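Local coordinates for cysteine desulfurase (Thermococcus onnurineus, PDB 5B89), which probably catalyses the pyridoxal-phosphate-dependent removal of sulfur from L-cysteine, passing it to a sulfur carrier and releasing L-alanine, at residues 84-89 / 100-105. Sequence-based numbering, arbitrary orientation.
With PLP (pyridoxal-5'-phosphate), chain G.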
loop_
_atom_site.group_PDB
_atom_site.type_symbol
_atom_site.label_atom_id
_atom_site.label_comp_id
_atom_site.label_asym_id
_atom_site.label_seq_id
_atom_site.Cartn_x
_atom_site.Cartn_y
_atom_site.Cartn_z
ATOM N N GLU B 84 -2.698 10.827 -14.717
ATOM C CA GLU B 84 -1.492 10.805 -15.605
ATOM C C GLU B 84 -0.602 9.567 -15.297
ATOM O O GLU B 84 -0.059 8.910 -16.202
ATOM C CB GLU B 84 -0.735 12.083 -15.574
ATOM C CG GLU B 84 0.522 12.153 -16.358
ATOM C CD GLU B 84 1.456 13.317 -15.969
ATOM O OE1 GLU B 84 2.128 13.387 -14.914
ATOM O OE2 GLU B 84 1.623 14.234 -16.851
ATOM N N SER B 85 -0.385 9.301 -14.006
ATOM C CA SER B 85 0.511 8.253 -13.576
ATOM C C SER B 85 -0.125 6.919 -13.983
ATOM O O SER B 85 0.648 6.080 -14.441
ATOM C CB SER B 85 0.606 8.357 -12.017
ATOM O OG SER B 85 1.244 9.561 -11.633
ATOM N N ARG B 86 -1.409 6.713 -13.860
ATOM C CA ARG B 86 -1.999 5.490 -14.292
ATOM C C ARG B 86 -1.827 5.327 -15.817
ATOM O O ARG B 86 -1.582 4.262 -16.274
ATOM C CB ARG B 86 -3.482 5.442 -13.990
ATOM C CG ARG B 86 -4.095 4.058 -14.079
ATOM C CD ARG B 86 -5.605 4.052 -14.014
ATOM N NE ARG B 86 -6.143 4.700 -12.834
ATOM C CZ ARG B 86 -6.198 4.158 -11.642
ATOM N NH1 ARG B 86 -5.751 2.952 -11.379
ATOM N NH2 ARG B 86 -6.701 4.884 -10.671
ATOM N N LYS B 87 -2.016 6.404 -16.568
ATOM C CA LYS B 87 -1.777 6.306 -18.049
ATOM C C LYS B 87 -0.373 5.951 -18.336
ATOM O O LYS B 87 -0.108 5.193 -19.316
ATOM C CB LYS B 87 -2.220 7.641 -18.713
ATOM C CG LYS B 87 -2.200 7.522 -20.247
ATOM C CD LYS B 87 -3.254 6.606 -20.802
ATOM C CE LYS B 87 -3.202 6.709 -22.311
ATOM N NZ LYS B 87 -4.115 5.689 -22.819
ATOM N N ILE B 88 0.616 6.529 -17.680
ATOM C CA ILE B 88 2.014 6.233 -17.922
ATOM C C ILE B 88 2.258 4.715 -17.660
ATOM O O ILE B 88 3.006 4.078 -18.388
ATOM C CB ILE B 88 2.953 7.175 -17.100
ATOM C CG1 ILE B 88 2.902 8.574 -17.717
ATOM C CG2 ILE B 88 4.338 6.660 -16.966
ATOM C CD1 ILE B 88 3.449 9.655 -16.776
ATOM N N VAL B 89 1.723 4.170 -16.557
ATOM C CA VAL B 89 1.925 2.756 -16.241
ATOM C C VAL B 89 1.254 1.913 -17.347
ATOM O O VAL B 89 1.829 0.920 -17.801
ATOM C CB VAL B 89 1.289 2.451 -14.868
ATOM C CG1 VAL B 89 1.305 0.941 -14.649
ATOM C CG2 VAL B 89 2.079 3.147 -13.797
ATOM N N ILE B 100 -5.465 -0.912 -15.330
ATOM C CA ILE B 100 -4.394 -0.741 -14.308
ATOM C C ILE B 100 -4.950 -0.468 -12.938
ATOM O O ILE B 100 -5.719 0.514 -12.804
ATOM C CB ILE B 100 -3.412 0.327 -14.703
ATOM C CG1 ILE B 100 -2.724 0.065 -16.077
ATOM C CG2 ILE B 100 -2.412 0.631 -13.611
ATOM C CD1 ILE B 100 -1.969 -1.226 -16.045
ATOM N N VAL B 101 -4.628 -1.327 -11.964
ATOM C CA VAL B 101 -5.032 -1.130 -10.552
ATOM C C VAL B 101 -3.745 -0.934 -9.751
ATOM O O VAL B 101 -2.783 -1.699 -9.866
ATOM C CB VAL B 101 -5.788 -2.328 -10.049
ATOM C CG1 VAL B 101 -6.143 -2.334 -8.544
ATOM C CG2 VAL B 101 -7.113 -2.553 -10.850
ATOM N N PHE B 102 -3.718 0.058 -8.860
ATOM C CA PHE B 102 -2.615 0.220 -7.951
ATOM C C PHE B 102 -2.853 -0.538 -6.669
ATOM O O PHE B 102 -3.913 -0.522 -6.049
ATOM C CB PHE B 102 -2.358 1.702 -7.674
ATOM C CG PHE B 102 -1.830 2.460 -8.854
ATOM C CD1 PHE B 102 -0.584 2.124 -9.355
ATOM C CD2 PHE B 102 -2.510 3.520 -9.452
ATOM C CE1 PHE B 102 -0.052 2.791 -10.443
ATOM C CE2 PHE B 102 -1.941 4.204 -10.515
ATOM C CZ PHE B 102 -0.714 3.900 -10.984
ATOM N N THR B 103 -1.782 -1.187 -6.241
ATOM C CA THR B 103 -1.692 -1.983 -5.033
ATOM C C THR B 103 -0.454 -1.557 -4.241
ATOM O O THR B 103 0.161 -0.617 -4.577
ATOM C CB THR B 103 -1.538 -3.483 -5.376
ATOM O OG1 THR B 103 -0.312 -3.674 -6.049
ATOM C CG2 THR B 103 -2.659 -3.915 -6.283
ATOM N N LYS B 104 -0.117 -2.296 -3.193
ATOM C CA LYS B 104 1.080 -1.925 -2.428
ATOM C C LYS B 104 2.365 -2.555 -2.928
ATOM O O LYS B 104 3.403 -2.064 -2.708
ATOM C CB LYS B 104 0.924 -2.150 -0.907
ATOM C CG LYS B 104 1.336 -3.479 -0.410
ATOM C CD LYS B 104 1.452 -3.496 1.113
ATOM C CE LYS B 104 0.048 -3.469 1.653
ATOM N NZ LYS B 104 -0.780 -4.609 1.111
ATOM N N ASN B 105 2.223 -3.667 -3.610
ATOM C CA ASN B 105 3.349 -4.435 -4.125
ATOM C C ASN B 105 2.854 -5.622 -4.962
ATOM O O ASN B 105 1.705 -5.846 -5.050
ATOM C CB ASN B 105 4.265 -4.943 -2.979
ATOM C CG ASN B 105 3.526 -5.764 -1.929
ATOM O OD1 ASN B 105 2.597 -6.419 -2.188
ATOM N ND2 ASN B 105 3.986 -5.649 -0.717
HETATM N N1 PLP G . 7.935 -12.219 -7.317
HETATM C C2 PLP G . 9.220 -12.099 -7.751
HETATM C C2A PLP G . 9.721 -12.894 -8.937
HETATM C C3 PLP G . 10.055 -11.239 -7.015
HETATM O O3 PLP G . 11.344 -11.079 -7.408
HETATM C C4 PLP G . 9.532 -10.484 -5.935
HETATM C C4A PLP G . 10.538 -9.583 -5.114
HETATM C C5 PLP G . 8.156 -10.624 -5.619
HETATM C C6 PLP G . 7.355 -11.513 -6.303
HETATM C C5A PLP G . 7.604 -9.848 -4.427
HETATM O O4P PLP G . 7.628 -8.421 -4.739
HETATM P P PLP G . 7.163 -7.546 -3.549
HETATM O O1P PLP G . 7.352 -6.191 -4.039
HETATM O O2P PLP G . 8.111 -7.888 -2.397
HETATM O O3P PLP G . 5.797 -7.917 -3.209
#
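Arg86, Ile100 and Phe102 carry most of the buried surface where helix 73-93 packs on strand 100-103, an edge strand, within this chain, of the seven-stranded mixed sheet in the large domain of the fold-type I PLP enzymes, to which class-V aminotransferases belong. The axes of helix segment 84-89 and strand 100-103 approach to 9.0 Å with an angle of 111° between their directions, so the helix runs across the strand. Arg86 and Ile100 run alongside in opposing senses, CG of Arg86 lying 3.8 Å from CB of Ile100. The Arg86 chain turns at chi3, which sets the position of NE; NH1 donates to Ile100 O at 2.8 Å, and the N-H...O angle of 133° shows a bent bond, its donor above the carbonyl plane. Glu285 gives that NH1 a salt bridge and also accepts from Phe102 N, tying guanidinium and strand to one carboxylate. Phe102 brings CE2 over one guanidinium face, away from its centre, the two planes 41° apart rather than stacked. Val89 straddles both strand residues: CG1 meets Ile100 CG2, while CG2 reaches the edge of the Phe102 ring. Past the strand, Asn105 N-caps helix 106-117 through OD1 to Glu108 N, and its CB lies 3.4 Å from PLP O3P.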